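Local coordinates for protein phist (Plasmodium falciparum, PDB 4JLE) that binds the virulence factor PfEMP1, probably through its intracellular ATS segment, and comigrates with it to knobs on the surface of infected erythrocytes, at residues Asn25-Ser30 / Asn41-Tyr46. Sequence-based numbering, arbitrary orientation.
Sequences NEMINS and NIIFSY
In the three-helix bundle of the PHIST domain, the short helix 21-28 packs against the first of the long helices, 37-72, and its last turn, Met27 and Ile28, meets Ile42 and Ile43 through apolar side chains alone. Met27 and Ile43 face each other where the two backbones come nearest, and their side chains slide past one another in opposite directions. With chi1 near -68° and chi2 near 162°, the longer branch of Ile43 stretches out until CD1 lies 3.8 Å from CB of Met27. The same methyl lies 4.3 Å from CG1 of Ile28. Methionine suits the facing position because its flexible, unbranched chain carries a polarisable sulfur over to the neighbouring helix: SD comes to 4.1 Å from CG1 of Ile43. Although beta-branching somewhat disfavours a helix, it gives each isoleucine two apolar branches to pack with. Ile42 also touches Glu23 and Ile24, about one turn earlier on helix 21-28, while Phe120 of the second subunit packs on Ile43 and Leu124 of that subunit on Ile28, extending the apolar patch into the dimer. Met27 crosses Ile42 at about a right angle, its SD lying 4.1 Å from the branch methyl CG2 of Ile42.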
loop_
_atom_site.group_PDB
_atom_site.type_symbol
_atom_site.label_atom_id
_atom_site.label_comp_id
_atom_site.label_asym_id
_atom_site.label_seq_id
_atom_site.Cartn_x
_atom_site.Cartn_y
_atom_site.Cartn_z
ATOM N N ASN B 25 -23.223 1.253 -14.488
ATOM C CA ASN B 25 -24.363 2.107 -14.120
ATOM C C ASN B 25 -25.694 1.337 -14.299
ATOM O O ASN B 25 -26.546 1.375 -13.420
ATOM C CB ASN B 25 -24.358 3.421 -14.915
ATOM C CG ASN B 25 -23.243 4.365 -14.480
ATOM O OD1 ASN B 25 -22.778 4.340 -13.330
ATOM N ND2 ASN B 25 -22.781 5.219 -15.396
ATOM N N GLU B 26 -25.807 0.571 -15.379
ATOM C CA GLU B 26 -26.945 -0.289 -15.695
ATOM C C GLU B 26 -27.201 -1.266 -14.546
ATOM O O GLU B 26 -28.334 -1.381 -14.079
ATOM C CB GLU B 26 -26.634 -1.045 -16.977
ATOM C CG GLU B 26 -27.811 -1.273 -17.886
ATOM C CD GLU B 26 -27.461 -2.202 -19.030
ATOM O OE1 GLU B 26 -28.119 -3.263 -19.143
ATOM O OE2 GLU B 26 -26.513 -1.889 -19.788
ATOM N N MET B 27 -26.129 -1.931 -14.064
ATOM C CA MET B 27 -26.178 -2.889 -12.972
ATOM C C MET B 27 -26.615 -2.221 -11.681
ATOM O O MET B 27 -27.498 -2.752 -11.006
ATOM C CB MET B 27 -24.808 -3.548 -12.785
ATOM C CG MET B 27 -24.575 -4.713 -13.697
ATOM S SD MET B 27 -22.938 -5.380 -13.367
ATOM C CE MET B 27 -23.197 -6.992 -13.781
ATOM N N ILE B 28 -26.017 -1.051 -11.353
ATOM C CA ILE B 28 -26.347 -0.282 -10.148
ATOM C C ILE B 28 -27.835 0.105 -10.155
ATOM O O ILE B 28 -28.539 -0.138 -9.169
ATOM C CB ILE B 28 -25.434 0.975 -9.998
ATOM C CG1 ILE B 28 -23.966 0.595 -9.757
ATOM C CG2 ILE B 28 -25.929 1.924 -8.878
ATOM C CD1 ILE B 28 -22.951 1.757 -10.127
ATOM N N ASN B 29 -28.300 0.659 -11.282
ATOM C CA ASN B 29 -29.634 1.193 -11.481
ATOM C C ASN B 29 -30.669 0.147 -11.912
ATOM O O ASN B 29 -31.774 0.547 -12.290
ATOM C CB ASN B 29 -29.590 2.322 -12.535
ATOM C CG ASN B 29 -28.731 3.508 -12.170
ATOM O OD1 ASN B 29 -28.444 3.773 -10.990
ATOM N ND2 ASN B 29 -28.294 4.231 -13.204
ATOM N N SER B 30 -30.335 -1.170 -11.855
ATOM C CA SER B 30 -31.255 -2.233 -12.255
ATOM C C SER B 30 -32.489 -2.256 -11.356
ATOM O O SER B 30 -32.393 -1.986 -10.142
ATOM C CB SER B 30 -30.551 -3.585 -12.222
ATOM O OG SER B 30 -31.451 -4.641 -12.509
ATOM N N ASN B 41 -19.093 -8.344 -7.396
ATOM C CA ASN B 41 -17.656 -8.456 -7.595
ATOM C C ASN B 41 -17.227 -7.656 -8.820
ATOM O O ASN B 41 -16.266 -6.899 -8.732
ATOM C CB ASN B 41 -17.237 -9.932 -7.690
ATOM C CG ASN B 41 -17.304 -10.707 -6.380
ATOM O OD1 ASN B 41 -17.547 -10.155 -5.299
ATOM N ND2 ASN B 41 -17.082 -12.009 -6.451
ATOM N N ILE B 42 -17.983 -7.757 -9.928
ATOM C CA ILE B 42 -17.720 -6.986 -11.151
ATOM C C ILE B 42 -17.699 -5.507 -10.784
ATOM O O ILE B 42 -16.754 -4.814 -11.159
ATOM C CB ILE B 42 -18.788 -7.310 -12.272
ATOM C CG1 ILE B 42 -18.489 -8.660 -12.941
ATOM C CG2 ILE B 42 -18.925 -6.149 -13.324
ATOM C CD1 ILE B 42 -19.664 -9.320 -13.619
ATOM N N ILE B 43 -18.729 -5.027 -10.045
ATOM C CA ILE B 43 -18.851 -3.608 -9.701
ATOM C C ILE B 43 -17.686 -3.176 -8.786
ATOM O O ILE B 43 -17.120 -2.108 -9.007
ATOM C CB ILE B 43 -20.257 -3.269 -9.075
ATOM C CG1 ILE B 43 -21.389 -3.404 -10.121
ATOM C CG2 ILE B 43 -20.292 -1.840 -8.489
ATOM C CD1 ILE B 43 -22.810 -3.510 -9.516
ATOM N N PHE B 44 -17.316 -4.004 -7.796
ATOM C CA PHE B 44 -16.245 -3.628 -6.891
ATOM C C PHE B 44 -14.900 -3.621 -7.610
ATOM O O PHE B 44 -14.085 -2.758 -7.303
ATOM C CB PHE B 44 -16.217 -4.503 -5.622
ATOM C CG PHE B 44 -17.233 -4.089 -4.568
ATOM C CD1 PHE B 44 -17.309 -2.767 -4.126
ATOM C CD2 PHE B 44 -18.077 -5.032 -3.978
ATOM C CE1 PHE B 44 -18.244 -2.389 -3.146
ATOM C CE2 PHE B 44 -18.985 -4.659 -2.982
ATOM C CZ PHE B 44 -19.073 -3.337 -2.585
ATOM N N SER B 45 -14.688 -4.538 -8.604
ATOM C CA SER B 45 -13.455 -4.578 -9.410
ATOM C C SER B 45 -13.328 -3.298 -10.226
ATOM O O SER B 45 -12.271 -2.686 -10.236
ATOM C CB SER B 45 -13.445 -5.788 -10.333
ATOM O OG SER B 45 -13.258 -6.979 -9.591
ATOM N N TYR B 46 -14.420 -2.875 -10.878
ATOM C CA TYR B 46 -14.451 -1.637 -11.657
ATOM C C TYR B 46 -14.179 -0.416 -10.778
ATOM O O TYR B 46 -13.510 0.504 -11.217
ATOM C CB TYR B 46 -15.812 -1.478 -12.351
ATOM C CG TYR B 46 -15.989 -0.146 -13.045
ATOM C CD1 TYR B 46 -15.600 0.028 -14.371
ATOM C CD2 TYR B 46 -16.580 0.936 -12.389
ATOM C CE1 TYR B 46 -15.746 1.256 -15.013
ATOM C CE2 TYR B 46 -16.730 2.174 -13.022
ATOM C CZ TYR B 46 -16.330 2.322 -14.344
ATOM O OH TYR B 46 -16.517 3.515 -15.002
#